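Local atomic coordinates of probable dipeptidase (Pseudomonas aeruginosa, PDB entry 3B40), a protein that probably acts as a metal-dependent dipeptidase of the membrane dipeptidase family (peptidase family M19). Residues G104-F109 / V113-S118; S184-G189 / S215-E220; E381-G386 / A390-L395. The protein carries 11 engineered substitutions. All blocks are in the same frame, centred on the assembly; numbering follows the deposited sequence.

In the fold
The three contacts follow one another along a single chain of the TIM-barrel clan, and none touches another. Contact 1 and contact 2 lie on opposite sides of the chain's centre, their own centres about 36 Å apart. Contact 3 is centred about 29 Å from contact 1 and about 35 Å from contact 2. Helix 389-409 ties two of them together: its start supplies segment 390-395 of contact 3, while its far end brings Trp-404 and Gln-408 to segment 113-118 of contact 1. Contact 3 lies near bound ions: the Ile-383 side chain is about 7 Å from a calcium, consistent with the one held by His-14 and Asp-389, and the Leu-395 side chain about 13 Å from a cadmium.

Contact 1: residues G104-F109 / V113-S118; sequences GMVRDF and VGIAYS
Phe-109 and Val-113 are joined by the one polar bond of this contact: Val-113 N donates to Phe-109 O at 3.0 Å. The N-H is bent to 136°, but the donor stands nearly straight off the carbonyl, with a C=O...N angle of 177°. Phe-109 is the first residue after the helix to leave helical angles, and the bond bridges the short connection from there to the strand.

Apolar packing flanks this bond in two patches. In the first, Val-113 CG2 comes alongside the base of the Phe-109 side chain, 3.8 Å from CB, while the ring itself leads off and meets Met-105 O at its edge. In the second, Val-106 reaches the strand mainly through CG2, the methyl that lies beside its own backbone N, while CG1 sits near Val-113 O. CG2 rests 3.9 Å from Gly-114 CA and 3.8 Å from Ile-115 CG1, the Val-106 and Ile-115 side chains crossing at about a right angle.

This helix-to-strand turn leads helix 87-108 into short strand 113-115, the two axes running at 136° and 7.2 Å apart. The strand pairs with strand 131-138 of the parallel sheet, whose Ile-133 touches Met-105, Val-113 and Ile-115.

Contact 2: residues S184-G189 / S215-E220; sequences SPDALG and STKALE. Engineered in segment 184-189: Ser-184 (natural residue Thr), Pro-185 (natural residue Ala).
The Asp-186 carboxylate faces the start of helix 216-225, with the Lys-217 side chain over one face: CD lies about 4.2 Å above the plane and 4.3 Å from OD1. Beyond the OD1 end of the group, near its plane, is Ser-215 CB at 4.0 Å. Two waters join the segments through OD1, each donating to it at 2.6 Å. Both are displaced toward the lysine side of the plane, water 2 more than water 1, and they subtend nearly 90° at the oxygen.

Water 1 accepts from Ser-215 OG, and water 2 accepts from Lys-217 N over a longer 3.2 Å. Ser-215 is the N-cap. Its OG, turned between the backbone N and carbonyl carbon (chi1 81°), also accepts from Ala-218 N, so the hydroxyl serves both cap and water. Asp-186 therefore meets the helix start through water, where the positive end of the helix dipole would probably stabilise its charge. Its OD2 stays 6.0 Å from Lys-217 NZ, too far for a salt bridge.

Lys-217 also packs on the second turn, its CB 3.7 Å from Gly-189 O and its CD next to the same oxygen, which also accepts from Gln-221.

The loop side consists of successive type II and type I beta turns, overlapping at Asp-186 and Ala-187. It precedes helix 193-205; Asp-173 bonds to Leu-188 and Ser-215, and helix 249-257 covers Leu-219.

Contact 3: residues E381-G386 / A390-L395; sequences ELITRG and ADIAKL
Leu-382 and Ile-392 mark the closest backbone approach, 7.2 Å between CA atoms, where two helical segments run roughly antiparallel at 141° with axes 10.8 Å apart. The interface is purely apolar. Leu-382 uses two parts of its side chain: CB lies 4.1 Å from Ile-392 CG1, and CD2 reaches Leu-395 CD1 at 3.8 Å, the two leucines crossing obliquely. The other end of Ile-392 turns to Ile-383, with CD1 3.9 Å from CG1. Ile-392 CG1 is anti to its carbonyl carbon (chi1 -61°), which sends that branch toward the facing helix and leaves CD1 beside Ile-383.

The pair forms a helical hairpin following the last barrel strand, 354-357. Its first helix ends in a Schellman motif: Gly-386, with positive phi, sends its N-H to Ile-383 O at 2.9 Å and, weakly, to Leu-382 O.

On the flank of that helix, Arg-385 grips Glu-381 OE2 side-on. NE bonds at 3.0 Å to the anti lone pair, nearly straight at 161°, and NH2 shares the same oxygen in the guanidinium plane. Asp-340 and Asp-343 of helix 335-349 hold NH1 by further salt bridges. Leu-395 packs on Val-354 and Ile-356 of the strand, while Ile-383 leans on His-14, a calcium ligand.

Contact 1: residues G104-F109 / V113-S118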
loop_
_atom_site.group_PDB
_atom_site.type_symbol
_atom_site.label_atom_id
_atom_site.label_comp_id
_atom_site.label_asym_id
_atom_site.label_seq_id
_atom_site.Cartn_x
_atom_site.Cartn_y
_atom_site.Cartn_z
ATOM N N GLY A 104 -17.943 8.354 -8.763
ATOM C CA GLY A 104 -18.090 9.300 -9.858
ATOM C C GLY A 104 -17.458 8.811 -11.157
ATOM O O GLY A 104 -17.938 9.162 -12.229
ATOM N N MET A 105 -16.384 8.014 -11.062
ATOM C CA MET A 105 -15.690 7.437 -12.221
ATOM C C MET A 105 -16.607 6.443 -12.908
ATOM O O MET A 105 -16.660 6.407 -14.120
ATOM C CB MET A 105 -14.364 6.709 -11.836
ATOM C CG MET A 105 -13.225 7.603 -11.336
ATOM S SD MET A 105 -11.787 6.736 -10.594
ATOM C CE MET A 105 -11.147 5.925 -12.047
ATOM N N VAL A 106 -17.325 5.651 -12.117
ATOM C CA VAL A 106 -18.297 4.673 -12.613
ATOM C C VAL A 106 -19.524 5.379 -13.199
ATOM O O VAL A 106 -20.061 4.956 -14.233
ATOM C CB VAL A 106 -18.754 3.715 -11.481
ATOM C CG1 VAL A 106 -19.830 2.747 -11.989
ATOM C CG2 VAL A 106 -17.559 2.942 -10.905
ATOM N N ARG A 107 -19.957 6.456 -12.547
ATOM C CA ARG A 107 -21.062 7.268 -13.075
ATOM C C ARG A 107 -20.735 7.874 -14.450
ATOM O O ARG A 107 -21.523 7.753 -15.387
ATOM C CB ARG A 107 -21.434 8.378 -12.100
ATOM C CG ARG A 107 -22.692 9.157 -12.522
ATOM C CD ARG A 107 -22.997 10.340 -11.595
ATOM N NE ARG A 107 -21.896 11.301 -11.556
ATOM C CZ ARG A 107 -21.173 11.562 -10.466
ATOM N NH1 ARG A 107 -21.447 10.936 -9.324
ATOM N NH2 ARG A 107 -20.177 12.444 -10.517
ATOM N N ASP A 108 -19.575 8.517 -14.559
ATOM C CA ASP A 108 -19.176 9.211 -15.777
ATOM C C ASP A 108 -18.674 8.293 -16.874
ATOM O O ASP A 108 -18.814 8.617 -18.069
ATOM C CB ASP A 108 -18.094 10.245 -15.475
ATOM C CG ASP A 108 -18.557 11.313 -14.504
ATOM O OD1 ASP A 108 -19.758 11.347 -14.169
ATOM O OD2 ASP A 108 -17.707 12.127 -14.077
ATOM N N PHE A 109 -18.105 7.148 -16.488
ATOM C CA PHE A 109 -17.474 6.240 -17.457
ATOM C C PHE A 109 -17.967 4.788 -17.355
ATOM O O PHE A 109 -17.152 3.891 -17.157
ATOM C CB PHE A 109 -15.947 6.311 -17.274
ATOM C CG PHE A 109 -15.400 7.691 -17.444
ATOM C CD1 PHE A 109 -15.135 8.186 -18.712
ATOM C CD2 PHE A 109 -15.204 8.526 -16.348
ATOM C CE1 PHE A 109 -14.671 9.495 -18.883
ATOM C CE2 PHE A 109 -14.729 9.824 -16.512
ATOM C CZ PHE A 109 -14.462 10.306 -17.777
ATOM N N VAL A 113 -15.303 1.613 -16.634
ATOM C CA VAL A 113 -14.946 1.382 -15.222
ATOM C C VAL A 113 -16.098 0.781 -14.438
ATOM O O VAL A 113 -17.241 1.174 -14.627
ATOM C CB VAL A 113 -14.625 2.713 -14.484
ATOM C CG1 VAL A 113 -13.828 2.438 -13.228
ATOM C CG2 VAL A 113 -13.882 3.695 -15.390
ATOM N N GLY A 114 -15.790 -0.158 -13.538
ATOM C CA GLY A 114 -16.741 -0.557 -12.497
ATOM C C GLY A 114 -16.076 -0.788 -11.132
ATOM O O GLY A 114 -14.863 -0.903 -11.033
ATOM N N ILE A 115 -16.888 -0.925 -10.089
ATOM C CA ILE A 115 -16.376 -1.341 -8.782
ATOM C C ILE A 115 -16.728 -2.812 -8.560
ATOM O O ILE A 115 -17.875 -3.211 -8.746
ATOM C CB ILE A 115 -16.908 -0.438 -7.636
ATOM C CG1 ILE A 115 -16.461 1.008 -7.860
ATOM C CG2 ILE A 115 -16.375 -0.908 -6.263
ATOM C CD1 ILE A 115 -17.177 2.051 -6.940
ATOM N N ALA A 116 -15.725 -3.611 -8.209
ATOM C CA ALA A 116 -15.895 -5.026 -7.868
ATOM C C ALA A 116 -16.204 -5.227 -6.379
ATOM O O ALA A 116 -15.439 -4.786 -5.510
ATOM C CB ALA A 116 -14.636 -5.775 -8.232
ATOM N N TYR A 117 -17.325 -5.884 -6.098
ATOM C CA TYR A 117 -17.736 -6.192 -4.732
ATOM C C TYR A 117 -17.380 -7.615 -4.319
ATOM O O TYR A 117 -17.627 -7.996 -3.171
ATOM C CB TYR A 117 -19.232 -5.880 -4.507
ATOM C CG TYR A 117 -19.553 -4.461 -4.889
ATOM C CD1 TYR A 117 -19.168 -3.407 -4.069
ATOM C CD2 TYR A 117 -20.194 -4.161 -6.093
ATOM C CE1 TYR A 117 -19.422 -2.087 -4.424
ATOM C CE2 TYR A 117 -20.462 -2.828 -6.454
ATOM C CZ TYR A 117 -20.073 -1.814 -5.610
ATOM O OH TYR A 117 -20.317 -0.495 -5.918
ATOM N N SER A 118 -16.751 -8.363 -5.236
ATOM C CA SER A 118 -16.302 -9.735 -4.985
ATOM C C SER A 118 -15.290 -10.159 -6.067
ATOM O O SER A 118 -15.178 -9.509 -7.110
ATOM C CB SER A 118 -17.501 -10.687 -5.030
ATOM O OG SER A 118 -18.075 -10.669 -6.326
#

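Contact 2: residues S184-G189 / S215-E220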
loop_
_atom_site.group_PDB
_atom_site.type_symbol
_atom_site.label_atom_id
_atom_site.label_comp_id
_atom_site.label_asym_id
_atom_site.label_seq_id
_atom_site.Cartn_x
_atom_site.Cartn_y
_atom_site.Cartn_z
ATOM N N SER A 184 4.354 7.472 20.738
ATOM C CA SER A 184 5.335 6.576 21.351
ATOM C C SER A 184 5.275 5.211 20.673
ATOM O O SER A 184 4.173 4.720 20.382
ATOM C CB SER A 184 5.070 6.423 22.870
ATOM O OG SER A 184 5.536 7.578 23.559
ATOM N N PRO A 185 6.436 4.572 20.450
ATOM C CA PRO A 185 6.433 3.258 19.790
ATOM C C PRO A 185 5.598 2.246 20.586
ATOM O O PRO A 185 5.634 2.239 21.822
ATOM C CB PRO A 185 7.921 2.856 19.791
ATOM C CG PRO A 185 8.533 3.698 20.866
ATOM C CD PRO A 185 7.802 4.990 20.820
ATOM N N ASP A 186 4.824 1.428 19.878
ATOM C CA ASP A 186 4.021 0.394 20.508
ATOM C C ASP A 186 3.148 0.897 21.678
ATOM O O ASP A 186 2.997 0.188 22.642
ATOM C CB ASP A 186 4.905 -0.768 20.979
ATOM C CG ASP A 186 5.805 -1.316 19.880
ATOM O OD1 ASP A 186 5.275 -1.759 18.830
ATOM O OD2 ASP A 186 7.033 -1.333 20.088
ATOM N N ALA A 187 2.541 2.084 21.549
ATOM C CA ALA A 187 1.769 2.727 22.623
ATOM C C ALA A 187 0.660 1.849 23.194
ATOM O O ALA A 187 0.471 1.777 24.409
ATOM C CB ALA A 187 1.189 4.077 22.145
ATOM N N LEU A 188 -0.088 1.200 22.305
ATOM C CA LEU A 188 -1.146 0.267 22.687
ATOM C C LEU A 188 -0.688 -1.133 23.078
ATOM O O LEU A 188 -1.502 -1.933 23.581
ATOM C CB LEU A 188 -2.158 0.128 21.521
ATOM C CG LEU A 188 -2.924 1.415 21.150
ATOM C CD1 LEU A 188 -3.784 1.159 19.921
ATOM C CD2 LEU A 188 -3.773 1.902 22.359
ATOM N N GLY A 189 0.562 -1.485 22.773
ATOM C CA GLY A 189 0.962 -2.901 22.803
ATOM C C GLY A 189 0.411 -3.762 21.656
ATOM O O GLY A 189 0.324 -4.995 21.765
ATOM N N SER A 215 2.110 -2.059 13.222
ATOM C CA SER A 215 3.231 -2.536 14.036
ATOM C C SER A 215 3.264 -4.083 14.060
ATOM O O SER A 215 2.258 -4.762 13.724
ATOM C CB SER A 215 3.126 -1.969 15.464
ATOM O OG SER A 215 2.223 -2.738 16.219
ATOM N N THR A 216 4.407 -4.640 14.433
ATOM C CA THR A 216 4.565 -6.095 14.533
ATOM C C THR A 216 3.634 -6.747 15.535
ATOM O O THR A 216 3.026 -7.776 15.230
ATOM C CB THR A 216 6.020 -6.487 14.821
ATOM O OG1 THR A 216 6.798 -6.117 13.669
ATOM C CG2 THR A 216 6.151 -8.030 15.043
ATOM N N LYS A 217 3.505 -6.147 16.711
ATOM C CA LYS A 217 2.574 -6.669 17.713
ATOM C C LYS A 217 1.121 -6.636 17.278
ATOM O O LYS A 217 0.354 -7.528 17.645
ATOM C CB LYS A 217 2.716 -5.922 19.037
ATOM C CG LYS A 217 3.969 -6.319 19.808
ATOM C CD LYS A 217 4.208 -5.320 20.957
ATOM C CE LYS A 217 5.612 -5.498 21.554
ATOM N NZ LYS A 217 5.824 -6.904 22.031
ATOM N N ALA A 218 0.739 -5.617 16.514
ATOM C CA ALA A 218 -0.647 -5.481 16.084
ATOM C C ALA A 218 -0.934 -6.534 15.026
ATOM O O ALA A 218 -1.990 -7.157 15.049
ATOM C CB ALA A 218 -0.899 -4.119 15.550
ATOM N N LEU A 219 0.025 -6.721 14.119
ATOM C CA LEU A 219 -0.021 -7.803 13.145
ATOM C C LEU A 219 -0.218 -9.130 13.866
ATOM O O LEU A 219 -1.055 -9.917 13.456
ATOM C CB LEU A 219 1.278 -7.873 12.338
ATOM C CG LEU A 219 1.284 -8.799 11.114
ATOM C CD1 LEU A 219 2.211 -8.258 10.010
ATOM C CD2 LEU A 219 1.603 -10.265 11.452
ATOM N N GLU A 220 0.560 -9.369 14.933
ATOM C CA GLU A 220 0.523 -10.652 15.620
ATOM C C GLU A 220 -0.859 -10.899 16.188
ATOM O O GLU A 220 -1.350 -12.024 16.141
ATOM C CB GLU A 220 1.595 -10.717 16.724
ATOM C CG GLU A 220 3.017 -10.911 16.162
ATOM C CD GLU A 220 4.111 -10.699 17.200
ATOM O OE1 GLU A 220 3.822 -10.211 18.312
ATOM O OE2 GLU A 220 5.273 -10.990 16.891
HETATM O O HOH W 1 2.695 -2.351 18.760
HETATM O O HOH W 2 5.723 -4.000 17.502
#

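Contact 3: residues E381-G386 / A390-L395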
loop_
_atom_site.group_PDB
_atom_site.type_symbol
_atom_site.label_atom_id
_atom_site.label_comp_id
_atom_site.label_asym_id
_atom_site.label_seq_id
_atom_site.Cartn_x
_atom_site.Cartn_y
_atom_site.Cartn_z
ATOM N N GLU A 381 10.636 -9.155 -16.408
ATOM C CA GLU A 381 11.643 -9.549 -15.391
ATOM C C GLU A 381 11.306 -10.903 -14.759
ATOM O O GLU A 381 12.206 -11.708 -14.538
ATOM C CB GLU A 381 11.824 -8.475 -14.322
ATOM C CG GLU A 381 12.973 -8.726 -13.304
ATOM C CD GLU A 381 14.362 -8.883 -13.917
ATOM O OE1 GLU A 381 14.634 -8.307 -14.995
ATOM O OE2 GLU A 381 15.202 -9.587 -13.301
ATOM N N LEU A 382 10.026 -11.129 -14.437
ATOM C CA LEU A 382 9.539 -12.449 -13.987
ATOM C C LEU A 382 9.804 -13.583 -14.994
ATOM O O LEU A 382 10.337 -14.647 -14.640
ATOM C CB LEU A 382 8.053 -12.397 -13.616
ATOM C CG LEU A 382 7.676 -11.568 -12.382
ATOM C CD1 LEU A 382 6.161 -11.235 -12.370
ATOM C CD2 LEU A 382 8.160 -12.297 -11.133
ATOM N N ILE A 383 9.443 -13.366 -16.250
ATOM C CA ILE A 383 9.794 -14.340 -17.304
ATOM C C ILE A 383 11.310 -14.663 -17.275
ATOM O O ILE A 383 11.728 -15.821 -17.208
ATOM C CB ILE A 383 9.365 -13.818 -18.703
ATOM C CG1 ILE A 383 7.837 -13.823 -18.822
ATOM C CG2 ILE A 383 9.965 -14.666 -19.808
ATOM C CD1 ILE A 383 7.291 -12.948 -19.963
ATOM N N THR A 384 12.116 -13.617 -17.266
ATOM C CA THR A 384 13.571 -13.723 -17.287
ATOM C C THR A 384 14.112 -14.577 -16.120
ATOM O O THR A 384 15.077 -15.336 -16.279
ATOM C CB THR A 384 14.162 -12.303 -17.305
ATOM O OG1 THR A 384 13.711 -11.645 -18.501
ATOM C CG2 THR A 384 15.689 -12.303 -17.257
ATOM N N ARG A 385 13.478 -14.477 -14.958
ATOM C CA ARG A 385 13.936 -15.259 -13.818
ATOM C C ARG A 385 13.437 -16.677 -13.792
ATOM O O ARG A 385 13.855 -17.451 -12.933
ATOM C CB ARG A 385 13.577 -14.585 -12.520
ATOM C CG ARG A 385 14.234 -13.277 -12.463
ATOM C CD ARG A 385 14.872 -13.030 -11.146
ATOM N NE ARG A 385 15.212 -11.630 -11.115
ATOM C CZ ARG A 385 15.526 -10.969 -10.023
ATOM N NH1 ARG A 385 15.520 -11.581 -8.839
ATOM N NH2 ARG A 385 15.823 -9.703 -10.125
ATOM N N GLY A 386 12.544 -17.025 -14.705
ATOM C CA GLY A 386 12.088 -18.406 -14.834
ATOM C C GLY A 386 10.719 -18.740 -14.255
ATOM O O GLY A 386 10.377 -19.917 -14.119
ATOM N N ALA A 390 1.564 -19.704 -15.393
ATOM C CA ALA A 390 0.683 -19.976 -14.246
ATOM C C ALA A 390 1.103 -19.206 -12.986
ATOM O O ALA A 390 0.250 -18.612 -12.310
ATOM C CB ALA A 390 0.627 -21.470 -13.939
ATOM N N ASP A 391 2.397 -19.238 -12.668
ATOM C CA ASP A 391 2.932 -18.549 -11.478
ATOM C C ASP A 391 2.799 -17.044 -11.586
ATOM O O ASP A 391 2.411 -16.384 -10.619
ATOM C CB ASP A 391 4.381 -18.943 -11.223
ATOM C CG ASP A 391 4.501 -20.359 -10.627
ATOM O OD1 ASP A 391 3.467 -21.024 -10.430
ATOM O OD2 ASP A 391 5.626 -20.797 -10.337
ATOM N N ILE A 392 3.090 -16.509 -12.768
ATOM C CA ILE A 392 2.871 -15.087 -13.036
ATOM C C ILE A 392 1.388 -14.663 -12.882
ATOM O O ILE A 392 1.108 -13.590 -12.323
ATOM C CB ILE A 392 3.424 -14.682 -14.418
ATOM C CG1 ILE A 392 4.933 -14.930 -14.463
ATOM C CG2 ILE A 392 3.058 -13.197 -14.742
ATOM C CD1 ILE A 392 5.529 -14.968 -15.905
ATOM N N ALA A 393 0.454 -15.493 -13.359
ATOM C CA ALA A 393 -0.965 -15.216 -13.184
ATOM C C ALA A 393 -1.370 -15.188 -11.693
ATOM O O ALA A 393 -2.252 -14.401 -11.285
ATOM C CB ALA A 393 -1.830 -16.220 -13.973
ATOM N N LYS A 394 -0.746 -16.034 -10.881
ATOM C CA LYS A 394 -1.017 -16.059 -9.434
ATOM C C LYS A 394 -0.482 -14.771 -8.790
ATOM O O LYS A 394 -1.208 -14.092 -8.080
ATOM C CB LYS A 394 -0.345 -17.274 -8.798
ATOM C CG LYS A 394 -0.900 -18.615 -9.221
ATOM C CD LYS A 394 -0.422 -19.736 -8.309
ATOM C CE LYS A 394 -1.041 -21.039 -8.786
ATOM N NZ LYS A 394 -0.499 -22.209 -8.056
ATOM N N LEU A 395 0.777 -14.425 -9.094
ATOM C CA LEU A 395 1.411 -13.169 -8.655
ATOM C C LEU A 395 0.608 -11.937 -9.006
ATOM O O LEU A 395 0.428 -11.057 -8.168
ATOM C CB LEU A 395 2.871 -13.017 -9.169
ATOM C CG LEU A 395 3.953 -13.886 -8.521
ATOM C CD1 LEU A 395 5.243 -13.896 -9.349
ATOM C CD2 LEU A 395 4.271 -13.396 -7.078
#